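Local coordinates for protein hydroquinone dioxygenase small subunit (Pseudomonas sp., PDB 4ZXA) that forms the small subunit of a two-subunit hydroquinone 1,2-dioxygenase and so probably takes part in the oxygen-dependent opening of the hydroquinone ring, at residues His79-Val85 / His128-Ala134; Arg91-Leu97 / Gly135-Glu141. One frame throughout, in Å; residues are numbered along the deposited sequence.

Contact 1. Residues His79-Val85 / His128-Ala134; sequences HDEFAIV and HQCLLPA
Leu132 O accepts a hydrogen bond from Glu81 N at 3.1 Å and has a water 3.0 Å away as well. That water also lies close to Glu81 OE1. Glu81 is buried, and its other carboxylate oxygen is bonded to Thr152 on the neighbouring strand. Leu132 N returns the backbone bond to Glu81 O at 2.8 Å. Ala83 and Cys130 form the next hydrogen-bonded pair, and both of their bonds run nearly along the C=O axis.

Asp80 closes the end of the pairing. Its CG stands anti to the carbonyl carbon (chi1 -70°), which brings OD1 to Ala134 N at 3.0 Å. The bond meets the oxygen almost in line with its C-O bond. OD2 forms a salt bridge with Arg174 of the large subunit. With an alanine here, Ala134 N would probably lose its side-chain acceptor and the arginine of the large subunit this counter-charge. Ala134 CB packs tightly on the backbone of His79, 3.2 Å from His79 C.

On the face of Phe82 and Leu131, Phe82 CE1 touches Leu131 CD1 at 3.7 Å, the two side chains crossing at a slant. On the face of Glu81, Ala83 and Leu132, Leu132 CD1 rests against Glu81 CB at 3.9 Å and near Ala83 CB. Gln129 sends its NE2 to Thr235 O of the large subunit. Residues His128 to Cys130 also pair antiparallel with a strand of that subunit. The arrangement is a twisted antiparallel strand pair of a cupin beta barrel, whose sheet continues across the subunit interface.

Contact 2. Residues Arg91-Leu97 / Gly135-Glu141; sequences RVEFLKL and GSAYRFE
Glu93 reaches across to Arg139 on the adjacent strand of the sheet, and the two side chains run side by side. Glu93 CB starts 4.0 Å from Arg139 O. With CG anti to the carbonyl carbon (chi1 -73°) and the chain extended beyond it, CD comes to 3.5 Å from Arg139 NH2. At the tip, OE1 accepts a hydrogen bond from Arg139 NH2 at 2.6 Å on its syn lone pair, forming a salt bridge. Arg139 NE adds a weak bond to the same oxygen. The carboxylate is turned steeply to the guanidinium, with 76° between their planes, yet OE1 stays at the guanidinium edge.

The other oxygen, Glu93 OE2, lies 2.8 Å from Glu141 OE2, and the two carboxylates are nearly coplanar. One of these acids may therefore hold a proton. Glu141 OE2 accepts a hydrogen bond from Gln71 NE2. Arg91 lies alongside Glu141, with their CB atoms 3.5 Å apart. Its NH1 comes toward Glu93 OE2, completing a network with Arg139, though its modelled position is less certain.

The opposite face is mainly aromatic and aliphatic around Val92, Phe94, Tyr138 and Phe140. Val92 CG2 meets the edge of the Phe140 ring at CD1, 3.7 Å away. Phe94 CD1 packs on Tyr138 CB at 4.0 Å. This is a regular antiparallel pair inside one sheet of the cupin barrel, with a salt-bridge cluster on one face and mostly aromatic and aliphatic packing on the other.

Contacts 1 and 2 are built from successive strands: 81-87 is followed by 89-97, and 128-132 by 136-142. Both are antiparallel pairs, but they belong to different sheets of the barrel. Contact 1 is buried, and both its segments meet the large subunit, which extends the sheet beyond 128-132. Several of its polar side chains are bonded beyond the pair, to a neighbouring strand, a water or that subunit. Contact 2 is partly buried and carries a cluster of acids and arginines on one face. Its other face turns toward contact 1. There Phe94 packs on Leu132 and Pro133, and Tyr138 OH probably hydrogen-bonds to Glu81 OE1 at 2.8 Å, joining the two sheets.

Contact 1. Residues His79-Val85 / His128-Ala134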
loop_
_atom_site.group_PDB
_atom_site.type_symbol
_atom_site.label_atom_id
_atom_site.label_comp_id
_atom_site.label_asym_id
_atom_site.label_seq_id
_atom_site.Cartn_x
_atom_site.Cartn_y
_atom_site.Cartn_z
ATOM N N HIS A 79 21.942 7.091 41.169
ATOM C CA HIS A 79 22.179 6.945 39.726
ATOM C C HIS A 79 21.655 8.162 38.980
ATOM O O HIS A 79 20.908 8.955 39.536
ATOM C CB HIS A 79 21.467 5.705 39.222
ATOM C CG HIS A 79 20.019 5.689 39.566
ATOM N ND1 HIS A 79 19.097 6.501 38.939
ATOM C CD2 HIS A 79 19.331 4.988 40.499
ATOM C CE1 HIS A 79 17.903 6.285 39.457
ATOM N NE2 HIS A 79 18.018 5.375 40.412
ATOM N N ASP A 80 22.041 8.313 37.722
ATOM C CA ASP A 80 21.486 9.377 36.888
ATOM C C ASP A 80 19.956 9.342 36.776
ATOM O O ASP A 80 19.332 8.268 36.755
ATOM C CB ASP A 80 22.070 9.301 35.489
ATOM C CG ASP A 80 23.530 9.679 35.448
ATOM O OD1 ASP A 80 23.963 10.429 36.341
ATOM O OD2 ASP A 80 24.240 9.236 34.517
ATOM N N GLU A 81 19.366 10.533 36.696
ATOM C CA GLU A 81 17.942 10.719 36.402
ATOM C C GLU A 81 17.824 11.813 35.354
ATOM O O GLU A 81 18.789 12.529 35.077
ATOM C CB GLU A 81 17.168 11.132 37.656
ATOM C CG GLU A 81 17.004 10.032 38.682
ATOM C CD GLU A 81 16.587 10.569 40.040
ATOM O OE1 GLU A 81 17.304 11.441 40.578
ATOM O OE2 GLU A 81 15.548 10.121 40.577
ATOM N N PHE A 82 16.647 11.958 34.767
ATOM C CA PHE A 82 16.474 12.996 33.767
ATOM C C PHE A 82 15.126 13.672 33.922
ATOM O O PHE A 82 14.170 13.056 34.382
ATOM C CB PHE A 82 16.598 12.395 32.375
ATOM C CG PHE A 82 17.910 11.732 32.122
ATOM C CD1 PHE A 82 18.977 12.458 31.614
ATOM C CD2 PHE A 82 18.087 10.384 32.403
ATOM C CE1 PHE A 82 20.206 11.850 31.374
ATOM C CE2 PHE A 82 19.309 9.766 32.180
ATOM C CZ PHE A 82 20.375 10.497 31.658
ATOM N N ALA A 83 15.048 14.941 33.540
ATOM C CA ALA A 83 13.786 15.673 33.621
ATOM C C ALA A 83 13.514 16.377 32.307
ATOM O O ALA A 83 14.415 17.027 31.747
ATOM C CB ALA A 83 13.819 16.678 34.763
ATOM N N ILE A 84 12.286 16.216 31.810
ATOM C CA ILE A 84 11.801 16.962 30.648
ATOM C C ILE A 84 10.680 17.882 31.076
ATOM O O ILE A 84 9.677 17.435 31.639
ATOM C CB ILE A 84 11.175 16.051 29.574
ATOM C CG1 ILE A 84 12.005 14.783 29.365
ATOM C CG2 ILE A 84 10.965 16.835 28.264
ATOM C CD1 ILE A 84 13.060 14.948 28.349
ATOM N N VAL A 85 10.827 19.166 30.795
ATOM C CA VAL A 85 9.754 20.106 31.080
ATOM C C VAL A 85 8.743 20.088 29.947
ATOM O O VAL A 85 9.053 20.476 28.824
ATOM C CB VAL A 85 10.293 21.520 31.265
ATOM C CG1 VAL A 85 9.135 22.526 31.302
ATOM C CG2 VAL A 85 11.125 21.580 32.528
ATOM N N HIS A 128 12.414 21.322 27.060
ATOM C CA HIS A 128 13.793 21.283 27.515
ATOM C C HIS A 128 14.073 20.105 28.445
ATOM O O HIS A 128 13.233 19.713 29.266
ATOM C CB HIS A 128 14.180 22.596 28.198
ATOM C CG HIS A 128 14.133 23.781 27.282
ATOM N ND1 HIS A 128 14.217 25.071 27.743
ATOM C CD2 HIS A 128 14.004 23.857 25.938
ATOM C CE1 HIS A 128 14.154 25.909 26.712
ATOM N NE2 HIS A 128 14.023 25.186 25.609
ATOM N N GLN A 129 15.275 19.556 28.311
ATOM C CA GLN A 129 15.699 18.408 29.093
ATOM C C GLN A 129 16.998 18.755 29.837
ATOM O O GLN A 129 17.863 19.467 29.314
ATOM C CB GLN A 129 15.900 17.203 28.153
ATOM C CG GLN A 129 16.392 15.914 28.801
ATOM C CD GLN A 129 16.470 14.745 27.804
ATOM O OE1 GLN A 129 15.488 14.422 27.126
ATOM N NE2 GLN A 129 17.641 14.112 27.712
ATOM N N CYS A 130 17.126 18.265 31.063
ATOM C CA CYS A 130 18.406 18.337 31.733
ATOM C C CYS A 130 18.759 16.999 32.380
ATOM O O CYS A 130 17.880 16.192 32.707
ATOM C CB CYS A 130 18.425 19.464 32.779
ATOM S SG CYS A 130 17.618 19.043 34.328
ATOM N N LEU A 131 20.059 16.781 32.556
ATOM C CA LEU A 131 20.572 15.663 33.344
ATOM C C LEU A 131 20.452 15.971 34.849
ATOM O O LEU A 131 20.718 17.086 35.295
ATOM C CB LEU A 131 22.037 15.386 32.963
ATOM C CG LEU A 131 22.960 14.532 33.849
ATOM C CD1 LEU A 131 22.458 13.099 34.003
ATOM C CD2 LEU A 131 24.359 14.527 33.270
ATOM N N LEU A 132 20.016 14.980 35.614
ATOM C CA LEU A 132 20.056 15.047 37.063
ATOM C C LEU A 132 21.158 14.097 37.531
ATOM O O LEU A 132 20.895 12.931 37.818
ATOM C CB LEU A 132 18.705 14.637 37.643
ATOM C CG LEU A 132 17.542 15.480 37.109
ATOM C CD1 LEU A 132 16.206 14.866 37.501
ATOM C CD2 LEU A 132 17.640 16.934 37.588
ATOM N N PRO A 133 22.399 14.604 37.612
ATOM C CA PRO A 133 23.601 13.786 37.838
ATOM C C PRO A 133 23.509 12.987 39.133
ATOM O O PRO A 133 23.028 13.509 40.156
ATOM C CB PRO A 133 24.728 14.817 37.963
ATOM C CG PRO A 133 24.158 16.106 37.420
ATOM C CD PRO A 133 22.682 16.046 37.679
ATOM N N ALA A 134 23.967 11.737 39.090
ATOM C CA ALA A 134 23.993 10.913 40.283
ATOM C C ALA A 134 24.920 11.542 41.310
ATOM O O ALA A 134 26.008 12.026 40.968
ATOM C CB ALA A 134 24.452 9.487 39.953
HETATM O O HOH W 1 19.781 12.059 40.427
#

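Contact 2. Residues Arg91-Leu97 / Gly135-Glu141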
loop_
_atom_site.group_PDB
_atom_site.type_symbol
_atom_site.label_atom_id
_atom_site.label_comp_id
_atom_site.label_asym_id
_atom_site.label_seq_id
_atom_site.Cartn_x
_atom_site.Cartn_y
_atom_site.Cartn_z
ATOM N N ARG A 91 12.907 26.100 37.284
ATOM C CA ARG A 91 14.291 26.349 37.642
ATOM C C ARG A 91 14.757 25.138 38.448
ATOM O O ARG A 91 14.047 24.668 39.339
ATOM C CB ARG A 91 14.374 27.628 38.480
ATOM C CG ARG A 91 15.713 27.884 39.154
ATOM C CD ARG A 91 15.711 29.232 39.875
ATOM N NE ARG A 91 17.028 29.547 40.408
ATOM C CZ ARG A 91 17.452 29.135 41.600
ATOM N NH1 ARG A 91 16.642 28.411 42.361
ATOM N NH2 ARG A 91 18.672 29.445 42.035
ATOM N N VAL A 92 15.935 24.618 38.129
ATOM C CA VAL A 92 16.453 23.449 38.833
ATOM C C VAL A 92 17.775 23.807 39.515
ATOM O O VAL A 92 18.746 24.158 38.834
ATOM C CB VAL A 92 16.636 22.225 37.868
ATOM C CG1 VAL A 92 17.024 20.964 38.639
ATOM C CG2 VAL A 92 15.365 21.974 37.052
ATOM N N GLU A 93 17.802 23.730 40.849
ATOM C CA GLU A 93 19.006 24.030 41.631
ATOM C C GLU A 93 19.811 22.766 41.896
ATOM O O GLU A 93 19.240 21.735 42.250
ATOM C CB GLU A 93 18.637 24.612 42.991
ATOM C CG GLU A 93 18.124 26.030 42.991
ATOM C CD GLU A 93 17.392 26.372 44.289
ATOM O OE1 GLU A 93 17.989 26.227 45.382
ATOM O OE2 GLU A 93 16.211 26.771 44.211
ATOM N N PHE A 94 21.135 22.860 41.787
ATOM C CA PHE A 94 22.000 21.691 41.950
ATOM C C PHE A 94 23.048 21.852 43.046
ATOM O O PHE A 94 23.843 22.792 43.024
ATOM C CB PHE A 94 22.723 21.371 40.632
ATOM C CG PHE A 94 21.815 20.904 39.530
ATOM C CD1 PHE A 94 21.513 19.556 39.385
ATOM C CD2 PHE A 94 21.274 21.808 38.635
ATOM C CE1 PHE A 94 20.677 19.118 38.360
ATOM C CE2 PHE A 94 20.433 21.386 37.610
ATOM C CZ PHE A 94 20.134 20.040 37.471
ATOM N N LEU A 95 23.062 20.910 43.985
ATOM C CA LEU A 95 24.128 20.800 44.978
ATOM C C LEU A 95 24.962 19.541 44.763
ATOM O O LEU A 95 24.403 18.446 44.627
ATOM C CB LEU A 95 23.520 20.702 46.368
ATOM C CG LEU A 95 23.083 21.995 47.023
ATOM C CD1 LEU A 95 22.385 21.651 48.322
ATOM C CD2 LEU A 95 24.314 22.847 47.246
ATOM N N LYS A 96 26.287 19.684 44.751
ATOM C CA LYS A 96 27.170 18.521 44.763
ATOM C C LYS A 96 27.394 18.033 46.186
ATOM O O LYS A 96 28.218 18.587 46.912
ATOM C CB LYS A 96 28.523 18.819 44.118
ATOM C CG LYS A 96 29.404 17.569 43.993
ATOM C CD LYS A 96 30.781 17.897 43.447
ATOM C CE LYS A 96 31.127 17.017 42.255
ATOM N NZ LYS A 96 32.463 17.359 41.691
ATOM N N LEU A 97 26.664 16.991 46.572
ATOM C CA LEU A 97 26.738 16.457 47.930
ATOM C C LEU A 97 28.156 16.053 48.356
ATOM O O LEU A 97 28.904 15.476 47.567
ATOM C CB LEU A 97 25.794 15.270 48.081
ATOM C CG LEU A 97 24.305 15.575 47.982
ATOM C CD1 LEU A 97 23.514 14.292 48.027
ATOM C CD2 LEU A 97 23.901 16.471 49.135
ATOM N N GLY A 135 24.486 11.533 42.568
ATOM C CA GLY A 135 25.306 12.031 43.655
ATOM C C GLY A 135 25.204 13.538 43.814
ATOM O O GLY A 135 26.103 14.205 44.362
ATOM N N SER A 136 24.105 14.086 43.316
ATOM C CA SER A 136 23.849 15.496 43.484
ATOM C C SER A 136 22.502 15.595 44.160
ATOM O O SER A 136 21.739 14.628 44.174
ATOM C CB SER A 136 23.821 16.203 42.141
ATOM O OG SER A 136 22.591 15.952 41.493
ATOM N N ALA A 137 22.226 16.741 44.767
ATOM C CA ALA A 137 20.874 17.020 45.222
ATOM C C ALA A 137 20.318 18.052 44.259
ATOM O O ALA A 137 21.061 18.899 43.750
ATOM C CB ALA A 137 20.875 17.542 46.642
ATOM N N TYR A 138 19.025 17.973 43.979
ATOM C CA TYR A 138 18.437 18.902 43.028
ATOM C C TYR A 138 17.066 19.345 43.499
ATOM O O TYR A 138 16.349 18.580 44.141
ATOM C CB TYR A 138 18.390 18.284 41.620
ATOM C CG TYR A 138 17.607 17.001 41.534
ATOM C CD1 TYR A 138 18.218 15.780 41.759
ATOM C CD2 TYR A 138 16.250 17.012 41.228
ATOM C CE1 TYR A 138 17.500 14.592 41.680
ATOM C CE2 TYR A 138 15.517 15.831 41.141
ATOM C CZ TYR A 138 16.144 14.617 41.368
ATOM O OH TYR A 138 15.426 13.428 41.297
ATOM N N ARG A 139 16.714 20.589 43.193
ATOM C CA ARG A 139 15.464 21.183 43.668
ATOM C C ARG A 139 14.768 21.937 42.536
ATOM O O ARG A 139 15.422 22.606 41.734
ATOM C CB ARG A 139 15.749 22.123 44.848
ATOM C CG ARG A 139 14.513 22.618 45.601
ATOM C CD ARG A 139 14.873 23.206 46.962
ATOM N NE ARG A 139 15.679 24.423 46.850
ATOM C CZ ARG A 139 15.923 25.258 47.863
ATOM N NH1 ARG A 139 15.424 25.009 49.072
ATOM N NH2 ARG A 139 16.665 26.343 47.672
ATOM N N PHE A 140 13.446 21.804 42.475
ATOM C CA PHE A 140 12.628 22.419 41.432
ATOM C C PHE A 140 11.947 23.715 41.907
ATOM O O PHE A 140 11.327 23.746 42.977
ATOM C CB PHE A 140 11.544 21.436 40.986
ATOM C CG PHE A 140 12.068 20.191 40.302
ATOM C CD1 PHE A 140 12.978 20.273 39.262
ATOM C CD2 PHE A 140 11.628 18.934 40.694
ATOM C CE1 PHE A 140 13.439 19.127 38.633
ATOM C CE2 PHE A 140 12.091 17.785 40.072
ATOM C CZ PHE A 140 12.993 17.881 39.044
ATOM N N GLU A 141 12.051 24.767 41.092
ATOM C CA GLU A 141 11.402 26.060 41.341
ATOM C C GLU A 141 10.419 26.403 40.229
ATOM O O GLU A 141 10.812 26.498 39.071
ATOM C CB GLU A 141 12.441 27.179 41.351
ATOM C CG GLU A 141 13.445 27.117 42.469
ATOM C CD GLU A 141 12.817 27.392 43.816
ATOM O OE1 GLU A 141 11.598 27.708 43.860
ATOM O OE2 GLU A 141 13.550 27.279 44.823
#